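PDB 2R00: aspartate-semialdehyde dehydrogenase 2 from Vibrio cholerae, which catalyses the NADPH-dependent reductive dephosphorylation of L-aspartyl-4-phosphate to L-aspartate-semialdehyde, a step in lysine, threonine and methionine biosynthesis. Local coordinates for residues Pro106-Glu111 / Asn124-Pro129; Gln2-Ala7 / Gln65-Leu70; Phe34-Glu39 / Phe61-Val66. One frame throughout, in Å; residues are numbered along the deposited sequence.

Interaction 1 (Pro106-Glu111 / Asn124-Pro129)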
ATOM      1  N   PRO A 106     -28.852  -9.956  -6.591  1.00 21.04           N
ATOM      2  CA  PRO A 106     -27.616 -10.629  -6.205  1.00 21.28           C
ATOM      3  C   PRO A 106     -26.370  -9.935  -6.760  1.00 20.90           C
ATOM      4  O   PRO A 106     -26.381  -9.446  -7.891  1.00 20.82           O
ATOM      5  CB  PRO A 106     -27.757 -12.019  -6.846  1.00 21.48           C
ATOM      6  CG  PRO A 106     -28.650 -11.795  -8.028  1.00 21.40           C
ATOM      7  CD  PRO A 106     -29.642 -10.771  -7.538  1.00 21.15           C
ATOM      8  N   LEU A 107     -25.309  -9.906  -5.954  1.00 20.88           N
ATOM      9  CA  LEU A 107     -24.008  -9.364  -6.360  1.00 20.22           C
ATOM     10  C   LEU A 107     -23.002 -10.508  -6.347  1.00 20.44           C
ATOM     11  O   LEU A 107     -22.667 -11.016  -5.282  1.00 21.03           O
ATOM     12  CB  LEU A 107     -23.566  -8.277  -5.375  1.00 19.70           C
ATOM     13  CG  LEU A 107     -22.170  -7.649  -5.520  1.00 19.57           C
ATOM     14  CD1 LEU A 107     -22.116  -6.834  -6.827  1.00 18.27           C
ATOM     15  CD2 LEU A 107     -21.836  -6.761  -4.308  1.00 19.12           C
ATOM     16  N   VAL A 108     -22.506 -10.901  -7.519  1.00 20.42           N
ATOM     17  CA  VAL A 108     -21.925 -12.240  -7.655  1.00 20.23           C
ATOM     18  C   VAL A 108     -20.458 -12.294  -8.084  1.00 20.45           C
ATOM     19  O   VAL A 108     -20.075 -11.693  -9.074  1.00 20.15           O
ATOM     20  CB  VAL A 108     -22.795 -13.135  -8.594  1.00 20.51           C
ATOM     21  CG1 VAL A 108     -22.151 -14.489  -8.805  1.00 19.79           C
ATOM     22  CG2 VAL A 108     -24.223 -13.280  -8.023  1.00 17.77           C
ATOM     23  N   VAL A 109     -19.658 -13.022  -7.303  1.00 21.34           N
ATOM     24  CA  VAL A 109     -18.341 -13.518  -7.706  1.00 21.75           C
ATOM     25  C   VAL A 109     -18.462 -15.055  -7.749  1.00 22.30           C
ATOM     26  O   VAL A 109     -18.621 -15.691  -6.700  1.00 21.90           O
ATOM     27  CB  VAL A 109     -17.239 -13.132  -6.677  1.00 22.08           C
ATOM     28  CG1 VAL A 109     -15.900 -13.812  -7.024  1.00 22.23           C
ATOM     29  CG2 VAL A 109     -17.074 -11.607  -6.587  1.00 21.83           C
ATOM     30  N   PRO A 110     -18.460 -15.649  -8.965  1.00 22.78           N
ATOM     31  CA  PRO A 110     -18.743 -17.083  -9.133  1.00 23.66           C
ATOM     32  C   PRO A 110     -17.891 -18.070  -8.328  1.00 24.65           C
ATOM     33  O   PRO A 110     -18.363 -19.157  -8.043  1.00 24.49           O
ATOM     34  CB  PRO A 110     -18.565 -17.306 -10.641  1.00 23.82           C
ATOM     35  CG  PRO A 110     -18.856 -15.989 -11.237  1.00 23.39           C
ATOM     36  CD  PRO A 110     -18.271 -14.995 -10.271  1.00 22.49           C
ATOM     37  N   GLU A 111     -16.667 -17.701  -7.948  1.00 25.83           N
ATOM     38  CA  GLU A 111     -15.837 -18.582  -7.126  1.00 26.55           C
ATOM     39  C   GLU A 111     -16.262 -18.524  -5.662  1.00 26.65           C
ATOM     40  O   GLU A 111     -15.892 -19.387  -4.858  1.00 27.07           O
ATOM     41  CB  GLU A 111     -14.361 -18.201  -7.241  1.00 27.24           C
ATOM     42  CG  GLU A 111     -13.775 -18.381  -8.631  1.00 29.06           C
ATOM     43  CD  GLU A 111     -13.866 -17.130  -9.478  1.00 32.54           C
ATOM     44  OE1 GLU A 111     -14.729 -16.256  -9.204  1.00 32.73           O
ATOM     45  OE2 GLU A 111     -13.064 -17.023 -10.430  1.00 33.46           O
ATOM     46  N   ASN A 124     -34.677 -10.017 -12.678  1.00 23.14           N
ATOM     47  CA  ASN A 124     -33.989 -10.335 -13.939  1.00 22.44           C
ATOM     48  C   ASN A 124     -32.696  -9.536 -14.090  1.00 22.19           C
ATOM     49  O   ASN A 124     -32.283  -9.181 -15.201  1.00 22.38           O
ATOM     50  CB  ASN A 124     -34.905 -10.156 -15.161  1.00 22.22           C
ATOM     51  CG  ASN A 124     -35.907 -11.304 -15.325  1.00 24.86           C
ATOM     52  OD1 ASN A 124     -35.829 -12.333 -14.637  1.00 25.19           O
ATOM     53  ND2 ASN A 124     -36.863 -11.120 -16.232  1.00 25.90           N
ATOM     54  N   ILE A 125     -32.056  -9.263 -12.954  1.00 21.57           N
ATOM     55  CA  ILE A 125     -30.766  -8.585 -12.943  1.00 20.47           C
ATOM     56  C   ILE A 125     -29.841  -9.259 -11.936  1.00 19.81           C
ATOM     57  O   ILE A 125     -30.276  -9.628 -10.833  1.00 19.39           O
ATOM     58  CB  ILE A 125     -30.896  -7.066 -12.603  1.00 20.73           C
ATOM     59  CG1 ILE A 125     -31.878  -6.358 -13.543  1.00 20.09           C
ATOM     60  CG2 ILE A 125     -29.530  -6.373 -12.707  1.00 20.46           C
ATOM     61  CD1 ILE A 125     -32.381  -5.032 -12.992  1.00 20.75           C
ATOM     62  N   ILE A 126     -28.583  -9.432 -12.349  1.00 18.98           N
ATOM     63  CA  ILE A 126     -27.480  -9.840 -11.475  1.00 19.42           C
ATOM     64  C   ILE A 126     -26.406  -8.747 -11.599  1.00 19.29           C
ATOM     65  O   ILE A 126     -26.101  -8.313 -12.695  1.00 19.64           O
ATOM     66  CB  ILE A 126     -26.846 -11.196 -11.930  1.00 19.14           C
ATOM     67  CG1 ILE A 126     -27.910 -12.299 -12.038  1.00 19.76           C
ATOM     68  CG2 ILE A 126     -25.735 -11.617 -10.973  1.00 19.35           C
ATOM     69  CD1 ILE A 126     -27.480 -13.511 -12.887  1.00 19.93           C
ATOM     70  N   ALA A 127     -25.843  -8.311 -10.480  1.00 19.53           N
ATOM     71  CA  ALA A 127     -24.859  -7.219 -10.481  1.00 19.29           C
ATOM     72  C   ALA A 127     -23.447  -7.787 -10.468  1.00 19.62           C
ATOM     73  O   ALA A 127     -23.167  -8.722  -9.713  1.00 19.77           O
ATOM     74  CB  ALA A 127     -25.083  -6.326  -9.275  1.00 18.57           C
ATOM     75  N   ASN A 128     -22.580  -7.231 -11.318  1.00 19.88           N
ATOM     76  CA  ASN A 128     -21.161  -7.585 -11.387  1.00 21.24           C
ATOM     77  C   ASN A 128     -20.457  -6.651 -10.414  1.00 21.44           C
ATOM     78  O   ASN A 128     -20.680  -5.444 -10.484  1.00 21.70           O
ATOM     79  CB  ASN A 128     -20.639  -7.339 -12.819  1.00 21.03           C
ATOM     80  CG  ASN A 128     -19.375  -8.149 -13.171  1.00 22.72           C
ATOM     81  OD1 ASN A 128     -18.394  -7.604 -13.708  1.00 22.44           O
ATOM     82  ND2 ASN A 128     -19.416  -9.445 -12.924  1.00 20.13           N
ATOM     83  N   PRO A 129     -19.643  -7.191  -9.477  1.00 21.88           N
ATOM     84  CA  PRO A 129     -18.975  -6.297  -8.533  1.00 22.39           C
ATOM     85  C   PRO A 129     -17.805  -5.510  -9.128  1.00 23.95           C
ATOM     86  O   PRO A 129     -17.397  -5.740 -10.271  1.00 23.29           O
ATOM     87  CB  PRO A 129     -18.467  -7.245  -7.419  1.00 21.69           C
ATOM     88  CG  PRO A 129     -19.106  -8.573  -7.679  1.00 22.04           C
ATOM     89  CD  PRO A 129     -19.324  -8.597  -9.190  1.00 21.59           C
TER
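Pro-106, Leu-107 and Val-108 lie beside Ile-126, Ala-127 and Pro-129, the two segments running broadly the same way with end-to-end directions 40° apart. A single bridge joins Leu-107 to Ala-127. Ala-127 N gives a nearly straight bond to Pro-106 O (2.9 Å), and Val-108 N returns a longer one to Ala-127 O (3.2 Å); both donors approach almost in line with the carbonyl. Pro-129 turns its ring back toward the loop. Its CB meets Leu-107 CD1 at 3.7 Å. At the tip of the ring, CG lies 3.6 Å from the same Leu-107 CD1 and also touches Val-109 CG2, while CD, on the way back to the nitrogen, rests 3.2 Å from Val-108 O. One ring thus serves three consecutive loop residues. Leu-107 has CG anti to the backbone N (chi1 174°), beside its carbonyl carbon, and CD1 reaches from there to both the Pro-129 ring and Ala-127 CB. Ile-126 CG2 meets Val-108 CG2 at 3.7 Å. Pro-106 CG lies against Ile-126 CG1. Asn-113 holds the loop from within, its side chain bonding Leu-107 O and Val-109 N. The site is close by: Asn-128 O accepts from Arg-100, predicted to bind phosphate, and Pro-129 comes two residues before Cys-131, the nucleophile that forms the acyl-thioester intermediate. Strand 125-127 is the last strand of the nucleotide-binding sheet, with the loop bridged to its outer side; its backbone also bonds Val-92 and Asp-94 of strand 91-94, and Pro-129 is packed by helices 131-147, 211-223 and 316-335.

Interaction 2 (Gln2-Ala7 / Gln65-Leu70)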
ATOM      1  N   GLN A   2     -27.326 -26.704 -26.929  1.00 42.08           N
ATOM      2  CA  GLN A   2     -28.131 -25.521 -26.491  1.00 42.15           C
ATOM      3  C   GLN A   2     -27.340 -24.217 -26.613  1.00 41.43           C
ATOM      4  O   GLN A   2     -26.247 -24.077 -26.055  1.00 41.36           O
ATOM      5  CB  GLN A   2     -28.641 -25.705 -25.060  1.00 42.14           C
ATOM      6  CG  GLN A   2     -29.839 -24.834 -24.720  1.00 43.10           C
ATOM      7  CD  GLN A   2     -30.408 -25.106 -23.333  1.00 43.38           C
ATOM      8  OE1 GLN A   2     -29.709 -25.577 -22.429  1.00 46.08           O
ATOM      9  NE2 GLN A   2     -31.688 -24.805 -23.158  1.00 44.84           N
ATOM     10  N   GLN A   3     -27.907 -23.271 -27.356  1.00 40.54           N
ATOM     11  CA  GLN A   3     -27.249 -22.007 -27.635  1.00 39.85           C
ATOM     12  C   GLN A   3     -28.165 -20.836 -27.315  1.00 38.72           C
ATOM     13  O   GLN A   3     -29.385 -20.922 -27.477  1.00 38.58           O
ATOM     14  CB  GLN A   3     -26.781 -21.952 -29.087  1.00 40.20           C
ATOM     15  CG  GLN A   3     -25.683 -22.966 -29.402  1.00 42.60           C
ATOM     16  CD  GLN A   3     -24.924 -22.643 -30.671  1.00 45.84           C
ATOM     17  OE1 GLN A   3     -23.686 -22.614 -30.672  1.00 47.60           O
ATOM     18  NE2 GLN A   3     -25.655 -22.392 -31.762  1.00 45.86           N
ATOM     19  N   PHE A   4     -27.563 -19.737 -26.875  1.00 37.29           N
ATOM     20  CA  PHE A   4     -28.322 -18.605 -26.353  1.00 35.83           C
ATOM     21  C   PHE A   4     -28.022 -17.327 -27.115  1.00 34.84           C
ATOM     22  O   PHE A   4     -26.893 -17.108 -27.565  1.00 34.76           O
ATOM     23  CB  PHE A   4     -28.020 -18.425 -24.862  1.00 35.61           C
ATOM     24  CG  PHE A   4     -28.199 -19.679 -24.063  1.00 35.47           C
ATOM     25  CD1 PHE A   4     -29.391 -19.926 -23.399  1.00 35.67           C
ATOM     26  CD2 PHE A   4     -27.181 -20.629 -23.993  1.00 35.45           C
ATOM     27  CE1 PHE A   4     -29.571 -21.093 -22.665  1.00 36.17           C
ATOM     28  CE2 PHE A   4     -27.351 -21.799 -23.265  1.00 35.86           C
ATOM     29  CZ  PHE A   4     -28.550 -22.032 -22.598  1.00 36.06           C
ATOM     30  N   ASN A   5     -29.047 -16.497 -27.273  1.00 33.62           N
ATOM     31  CA  ASN A   5     -28.881 -15.167 -27.823  1.00 32.51           C
ATOM     32  C   ASN A   5     -28.425 -14.204 -26.725  1.00 31.57           C
ATOM     33  O   ASN A   5     -28.995 -14.172 -25.616  1.00 31.21           O
ATOM     34  CB  ASN A   5     -30.177 -14.683 -28.473  1.00 32.97           C
ATOM     35  CG  ASN A   5     -30.521 -15.453 -29.746  1.00 34.42           C
ATOM     36  OD1 ASN A   5     -29.633 -15.928 -30.464  1.00 33.99           O
ATOM     37  ND2 ASN A   5     -31.816 -15.583 -30.023  1.00 35.95           N
ATOM     38  N   VAL A   6     -27.387 -13.439 -27.047  1.00 30.40           N
ATOM     39  CA  VAL A   6     -26.706 -12.580 -26.083  1.00 29.44           C
ATOM     40  C   VAL A   6     -26.488 -11.176 -26.644  1.00 28.40           C
ATOM     41  O   VAL A   6     -26.070 -11.006 -27.795  1.00 28.05           O
ATOM     42  CB  VAL A   6     -25.344 -13.193 -25.661  1.00 29.56           C
ATOM     43  CG1 VAL A   6     -24.644 -12.313 -24.620  1.00 29.67           C
ATOM     44  CG2 VAL A   6     -25.536 -14.612 -25.123  1.00 29.17           C
ATOM     45  N   ALA A   7     -26.781 -10.178 -25.818  1.00 27.28           N
ATOM     46  CA  ALA A   7     -26.512  -8.780 -26.135  1.00 26.58           C
ATOM     47  C   ALA A   7     -25.388  -8.249 -25.257  1.00 26.55           C
ATOM     48  O   ALA A   7     -25.276  -8.616 -24.076  1.00 25.77           O
ATOM     49  CB  ALA A   7     -27.767  -7.922 -25.935  1.00 26.59           C
ATOM     50  N   GLN A  65     -35.390 -10.555 -28.587  1.00 34.79           N
ATOM     51  CA  GLN A  65     -34.403 -11.340 -29.331  1.00 34.94           C
ATOM     52  C   GLN A  65     -33.388 -12.084 -28.459  1.00 34.44           C
ATOM     53  O   GLN A  65     -32.778 -13.048 -28.920  1.00 34.80           O
ATOM     54  CB  GLN A  65     -33.652 -10.442 -30.311  1.00 34.86           C
ATOM     55  CG  GLN A  65     -34.525  -9.860 -31.406  1.00 36.70           C
ATOM     56  CD  GLN A  65     -33.780  -8.885 -32.279  1.00 37.60           C
ATOM     57  OE1 GLN A  65     -33.516  -7.747 -31.885  1.00 38.23           O
ATOM     58  NE2 GLN A  65     -33.438  -9.320 -33.485  1.00 39.25           N
ATOM     59  N   VAL A  66     -33.197 -11.650 -27.212  1.00 33.92           N
ATOM     60  CA  VAL A  66     -32.079 -12.174 -26.407  1.00 32.64           C
ATOM     61  C   VAL A  66     -32.489 -12.833 -25.096  1.00 32.08           C
ATOM     62  O   VAL A  66     -33.525 -12.498 -24.512  1.00 32.11           O
ATOM     63  CB  VAL A  66     -30.969 -11.107 -26.147  1.00 33.02           C
ATOM     64  CG1 VAL A  66     -30.250 -10.752 -27.439  1.00 33.75           C
ATOM     65  CG2 VAL A  66     -31.533  -9.862 -25.521  1.00 31.92           C
ATOM     66  N   HIS A  67     -31.655 -13.770 -24.646  1.00 30.83           N
ATOM     67  CA  HIS A  67     -31.839 -14.442 -23.368  1.00 30.32           C
ATOM     68  C   HIS A  67     -31.116 -13.698 -22.246  1.00 29.36           C
ATOM     69  O   HIS A  67     -31.617 -13.609 -21.128  1.00 28.98           O
ATOM     70  CB  HIS A  67     -31.302 -15.869 -23.436  1.00 30.27           C
ATOM     71  CG  HIS A  67     -32.020 -16.742 -24.420  1.00 32.14           C
ATOM     72  ND1 HIS A  67     -31.587 -16.912 -25.720  1.00 33.62           N
ATOM     73  CD2 HIS A  67     -33.134 -17.500 -24.289  1.00 32.73           C
ATOM     74  CE1 HIS A  67     -32.409 -17.734 -26.349  1.00 34.54           C
ATOM     75  NE2 HIS A  67     -33.356 -18.107 -25.504  1.00 33.62           N
ATOM     76  N   ILE A  68     -29.925 -13.196 -22.561  1.00 28.27           N
ATOM     77  CA  ILE A  68     -29.014 -12.609 -21.570  1.00 27.70           C
ATOM     78  C   ILE A  68     -28.350 -11.371 -22.161  1.00 26.74           C
ATOM     79  O   ILE A  68     -27.997 -11.342 -23.344  1.00 25.94           O
ATOM     80  CB  ILE A  68     -27.923 -13.628 -21.126  1.00 28.02           C
ATOM     81  CG1 ILE A  68     -28.556 -14.822 -20.402  1.00 29.14           C
ATOM     82  CG2 ILE A  68     -26.855 -12.965 -20.216  1.00 28.59           C
ATOM     83  CD1 ILE A  68     -27.654 -16.048 -20.357  1.00 31.40           C
ATOM     84  N   ALA A  69     -28.193 -10.341 -21.338  1.00 25.62           N
ATOM     85  CA  ALA A  69     -27.472  -9.156 -21.778  1.00 25.16           C
ATOM     86  C   ALA A  69     -26.376  -8.834 -20.781  1.00 24.79           C
ATOM     87  O   ALA A  69     -26.586  -8.952 -19.580  1.00 24.63           O
ATOM     88  CB  ALA A  69     -28.421  -7.969 -21.938  1.00 24.70           C
ATOM     89  N   LEU A  70     -25.209  -8.454 -21.294  1.00 24.66           N
ATOM     90  CA  LEU A  70     -24.114  -7.947 -20.479  1.00 24.65           C
ATOM     91  C   LEU A  70     -24.055  -6.443 -20.692  1.00 24.44           C
ATOM     92  O   LEU A  70     -23.874  -5.982 -21.819  1.00 24.51           O
ATOM     93  CB  LEU A  70     -22.769  -8.600 -20.877  1.00 24.50           C
ATOM     94  CG  LEU A  70     -22.666 -10.108 -21.123  1.00 26.25           C
ATOM     95  CD1 LEU A  70     -21.263 -10.505 -21.602  1.00 27.45           C
ATOM     96  CD2 LEU A  70     -23.034 -10.915 -19.882  1.00 25.96           C
TER
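Strands 4-7 and 68-70 lie side by side and parallel, their axes 4.7 Å apart at closest and 28° from each other, with Val-6 paired to Ile-68 and Ala-7 to Ala-69. Ala-7 uses both backbone polar atoms on this strand, N to Ile-68 O at 3.0 Å and O to Leu-70 N at 2.8 Å, the two bonds flanking Ala-69. At the start of the pairing Asn-5 O is gripped twice, by His-67 N at 2.9 Å and, weakly, by Ile-68 N. The side chain of His-67 then extends the pairing beyond the strand: its CG stands anti to the carbonyl carbon (chi1 -63°), and ND1 accepts from Asn-5 N at 3.0 Å, the donor lying close to the ring plane. That bond helps fix the imidazole, over one face of which Phe-4 presents its edge in a T-shaped pair, planes at 85° and centroids 5.7 Å apart. Asn-5 ND2 reaches Gln-65 O in a weak bond, while OD1 is held by Glu-32 N of the next strand. On one face of the sheet Ala-7 CB touches Ala-69 CB and Val-66 CG1, each at 4.1 Å; Val-6 and Ile-68 point to the other. Such central parallel pairing is characteristic of the Rossmann fold, in which the first strand, here 4-9, leads into the turn and start of helix 14-25, where Thr-12 to Val-15 are predicted to bind NADP(+).

Interaction 3 (Phe34-Glu39 / Phe61-Val66)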
ATOM      1  N   PHE A  34     -25.694  -9.778 -30.217  1.00 32.61           N
ATOM      2  CA  PHE A  34     -26.108  -8.418 -30.565  1.00 32.09           C
ATOM      3  C   PHE A  34     -25.237  -7.395 -29.837  1.00 31.84           C
ATOM      4  O   PHE A  34     -24.935  -7.546 -28.647  1.00 31.57           O
ATOM      5  CB  PHE A  34     -27.592  -8.188 -30.241  1.00 32.06           C
ATOM      6  CG  PHE A  34     -28.524  -9.139 -30.944  1.00 32.33           C
ATOM      7  CD1 PHE A  34     -28.840 -10.371 -30.381  1.00 32.98           C
ATOM      8  CD2 PHE A  34     -29.089  -8.801 -32.171  1.00 32.50           C
ATOM      9  CE1 PHE A  34     -29.708 -11.262 -31.027  1.00 33.63           C
ATOM     10  CE2 PHE A  34     -29.955  -9.682 -32.820  1.00 33.10           C
ATOM     11  CZ  PHE A  34     -30.260 -10.913 -32.248  1.00 33.15           C
ATOM     12  N   LEU A  35     -24.820  -6.367 -30.561  1.00 31.10           N
ATOM     13  CA  LEU A  35     -23.993  -5.325 -29.986  1.00 31.20           C
ATOM     14  C   LEU A  35     -24.764  -4.016 -30.003  1.00 31.47           C
ATOM     15  O   LEU A  35     -25.223  -3.569 -31.060  1.00 31.71           O
ATOM     16  CB  LEU A  35     -22.663  -5.206 -30.737  1.00 31.01           C
ATOM     17  CG  LEU A  35     -21.815  -6.481 -30.804  1.00 30.96           C
ATOM     18  CD1 LEU A  35     -20.565  -6.273 -31.671  1.00 29.75           C
ATOM     19  CD2 LEU A  35     -21.432  -6.983 -29.406  1.00 30.15           C
ATOM     20  N   LEU A  36     -24.923  -3.425 -28.824  1.00 31.56           N
ATOM     21  CA  LEU A  36     -25.737  -2.225 -28.653  1.00 32.21           C
ATOM     22  C   LEU A  36     -24.900  -1.066 -28.139  1.00 33.31           C
ATOM     23  O   LEU A  36     -23.968  -1.253 -27.358  1.00 32.87           O
ATOM     24  CB  LEU A  36     -26.907  -2.497 -27.697  1.00 31.54           C
ATOM     25  CG  LEU A  36     -27.730  -3.754 -27.992  1.00 30.67           C
ATOM     26  CD1 LEU A  36     -28.597  -4.169 -26.815  1.00 28.69           C
ATOM     27  CD2 LEU A  36     -28.559  -3.551 -29.253  1.00 29.33           C
ATOM     28  N   ALA A  37     -25.232   0.129 -28.613  1.00 34.98           N
ATOM     29  CA  ALA A  37     -24.626   1.370 -28.142  1.00 36.98           C
ATOM     30  C   ALA A  37     -25.565   2.535 -28.466  1.00 38.34           C
ATOM     31  O   ALA A  37     -26.723   2.319 -28.825  1.00 38.46           O
ATOM     32  CB  ALA A  37     -23.257   1.577 -28.780  1.00 36.62           C
ATOM     33  N   SER A  38     -25.067   3.760 -28.328  1.00 40.08           N
ATOM     34  CA  SER A  38     -25.827   4.941 -28.721  1.00 41.82           C
ATOM     35  C   SER A  38     -25.827   5.060 -30.248  1.00 42.62           C
ATOM     36  O   SER A  38     -25.159   4.287 -30.943  1.00 42.97           O
ATOM     37  CB  SER A  38     -25.251   6.207 -28.075  1.00 41.76           C
ATOM     38  OG  SER A  38     -24.173   6.729 -28.841  1.00 42.91           O
ATOM     39  N   GLU A  39     -26.571   6.038 -30.758  1.00 43.38           N
ATOM     40  CA  GLU A  39     -26.699   6.254 -32.194  1.00 44.30           C
ATOM     41  C   GLU A  39     -25.370   6.600 -32.866  1.00 43.92           C
ATOM     42  O   GLU A  39     -25.179   6.304 -34.048  1.00 44.05           O
ATOM     43  CB  GLU A  39     -27.728   7.349 -32.475  1.00 44.38           C
ATOM     44  CG  GLU A  39     -28.375   7.252 -33.852  1.00 45.63           C
ATOM     45  CD  GLU A  39     -29.461   8.296 -34.081  1.00 46.24           C
ATOM     46  OE1 GLU A  39     -29.959   8.883 -33.091  1.00 48.78           O
ATOM     47  OE2 GLU A  39     -29.824   8.520 -35.258  1.00 48.87           O
ATOM     48  N   PHE A  61     -33.691  -1.209 -30.424  1.00 35.70           N
ATOM     49  CA  PHE A  61     -33.512  -2.642 -30.208  1.00 35.08           C
ATOM     50  C   PHE A  61     -34.738  -3.343 -29.622  1.00 34.90           C
ATOM     51  O   PHE A  61     -35.362  -2.841 -28.685  1.00 35.14           O
ATOM     52  CB  PHE A  61     -32.270  -2.899 -29.341  1.00 34.73           C
ATOM     53  CG  PHE A  61     -31.854  -4.342 -29.285  1.00 34.56           C
ATOM     54  CD1 PHE A  61     -31.408  -5.002 -30.430  1.00 34.27           C
ATOM     55  CD2 PHE A  61     -31.898  -5.048 -28.081  1.00 33.68           C
ATOM     56  CE1 PHE A  61     -31.018  -6.343 -30.378  1.00 33.96           C
ATOM     57  CE2 PHE A  61     -31.506  -6.382 -28.016  1.00 33.12           C
ATOM     58  CZ  PHE A  61     -31.066  -7.033 -29.169  1.00 34.07           C
ATOM     59  N   ASP A  62     -35.067  -4.501 -30.194  1.00 34.31           N
ATOM     60  CA  ASP A  62     -36.097  -5.400 -29.676  1.00 34.13           C
ATOM     61  C   ASP A  62     -35.426  -6.409 -28.739  1.00 33.55           C
ATOM     62  O   ASP A  62     -34.671  -7.271 -29.184  1.00 33.41           O
ATOM     63  CB  ASP A  62     -36.821  -6.112 -30.842  1.00 34.58           C
ATOM     64  CG  ASP A  62     -37.770  -7.212 -30.379  1.00 35.36           C
ATOM     65  OD1 ASP A  62     -38.167  -7.216 -29.198  1.00 35.97           O
ATOM     66  OD2 ASP A  62     -38.122  -8.085 -31.209  1.00 37.04           O
ATOM     67  N   TRP A  63     -35.708  -6.291 -27.443  1.00 32.93           N
ATOM     68  CA  TRP A  63     -35.034  -7.093 -26.416  1.00 32.39           C
ATOM     69  C   TRP A  63     -35.532  -8.538 -26.371  1.00 33.07           C
ATOM     70  O   TRP A  63     -34.878  -9.398 -25.785  1.00 32.83           O
ATOM     71  CB  TRP A  63     -35.164  -6.432 -25.030  1.00 30.87           C
ATOM     72  CG  TRP A  63     -34.439  -5.106 -24.901  1.00 29.64           C
ATOM     73  CD1 TRP A  63     -34.971  -3.863 -25.069  1.00 28.44           C
ATOM     74  CD2 TRP A  63     -33.056  -4.908 -24.562  1.00 28.38           C
ATOM     75  NE1 TRP A  63     -34.007  -2.899 -24.863  1.00 28.06           N
ATOM     76  CE2 TRP A  63     -32.824  -3.515 -24.547  1.00 28.56           C
ATOM     77  CE3 TRP A  63     -31.992  -5.773 -24.261  1.00 29.37           C
ATOM     78  CZ2 TRP A  63     -31.566  -2.961 -24.246  1.00 28.54           C
ATOM     79  CZ3 TRP A  63     -30.736  -5.220 -23.966  1.00 28.50           C
ATOM     80  CH2 TRP A  63     -30.541  -3.828 -23.958  1.00 27.89           C
ATOM     81  N   SER A  64     -36.684  -8.796 -26.997  1.00 33.92           N
ATOM     82  CA  SER A  64     -37.252 -10.150 -27.108  1.00 34.56           C
ATOM     83  C   SER A  64     -36.338 -11.113 -27.847  1.00 34.63           C
ATOM     84  O   SER A  64     -36.490 -12.336 -27.746  1.00 35.12           O
ATOM     85  CB  SER A  64     -38.613 -10.105 -27.806  1.00 34.54           C
ATOM     86  OG  SER A  64     -39.588  -9.545 -26.939  1.00 36.94           O
ATOM     87  N   GLN A  65     -35.390 -10.555 -28.587  1.00 34.79           N
ATOM     88  CA  GLN A  65     -34.403 -11.340 -29.331  1.00 34.94           C
ATOM     89  C   GLN A  65     -33.388 -12.084 -28.459  1.00 34.44           C
ATOM     90  O   GLN A  65     -32.778 -13.048 -28.920  1.00 34.80           O
ATOM     91  CB  GLN A  65     -33.652 -10.442 -30.311  1.00 34.86           C
ATOM     92  CG  GLN A  65     -34.525  -9.860 -31.406  1.00 36.70           C
ATOM     93  CD  GLN A  65     -33.780  -8.885 -32.279  1.00 37.60           C
ATOM     94  OE1 GLN A  65     -33.516  -7.747 -31.885  1.00 38.23           O
ATOM     95  NE2 GLN A  65     -33.438  -9.320 -33.485  1.00 39.25           N
ATOM     96  N   VAL A  66     -33.197 -11.650 -27.212  1.00 33.92           N
ATOM     97  CA  VAL A  66     -32.079 -12.174 -26.407  1.00 32.64           C
ATOM     98  C   VAL A  66     -32.489 -12.833 -25.096  1.00 32.08           C
ATOM     99  O   VAL A  66     -33.525 -12.498 -24.512  1.00 32.11           O
ATOM    100  CB  VAL A  66     -30.969 -11.107 -26.147  1.00 33.02           C
ATOM    101  CG1 VAL A  66     -30.250 -10.752 -27.439  1.00 33.75           C
ATOM    102  CG2 VAL A  66     -31.533  -9.862 -25.521  1.00 31.92           C
TER
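Between Phe-61 and Val-66, both of which touch Phe-34, the chain is turned by an Asx turn: Asp-62 OD1 accepts from Ser-64 N at 3.1 Å, from well above the carboxylate plane. The turn overlaps the start of the 3-10 segment 63-65, where Val-66 N bonds Trp-63 O. This loop of the Rossmann domain, on the way from strand 51-57 to strand 68-71, packs its apolar side chains on Phe-34 and Leu-36 of strand 30-37. Phe-34 and Phe-61 meet obliquely, ring planes 59° apart, with Phe-34 CD2 lying 3.6 Å from Phe-61 CE1 at the edge of the Phe-61 ring. The far part of the Phe-34 ring has Gln-65 CB near CZ, and its CD1 is pressed by Val-66 CG1 at 3.3 Å, a tight contact. With CG anti to its backbone N (chi1 -169°), Phe-61 reaches toward the strand, and Leu-36 CD2 lies over one face of its ring, 3.6 Å from the centroid and 23° off the normal: a CH-pi contact. Phe-61 CD2 in turn stands above the centre of the Trp-63 ring. The indole is backed by Trp-81, Ile-84 and Ala-85 of helix 75-87, so strand, loop and helix share one apolar cluster. Leu-36 CD1, the second methyl, meets both aromatic side chains: Phe-61 CD2 at 3.6 Å and Trp-63 CH2 at 3.5 Å.

From the N terminus, segment 2-7 waits until 65-70 for its partner, so interaction 2 closes the longest loop. Within it, strand 30-37 is laid down and the chain returns at 61-66 to close interaction 3. The two contacts therefore nest and end on the same stretch, sharing Gln-65 and Val-66. Their centres are 11 Å apart and they touch: Val-6 O probably bonds Phe-34 N, and Ala-7 CB packs on Leu-36 CD1. Interaction 1 follows in series, a short closure between 106-111 and 124-129. All three reach one sheet: interaction 2 pairs neighbouring strands 4-9 and 68-71, interaction 3 packs the loop 61-66 on strand 30-37, and interaction 1 bridges a loop to the last strand, 125-127.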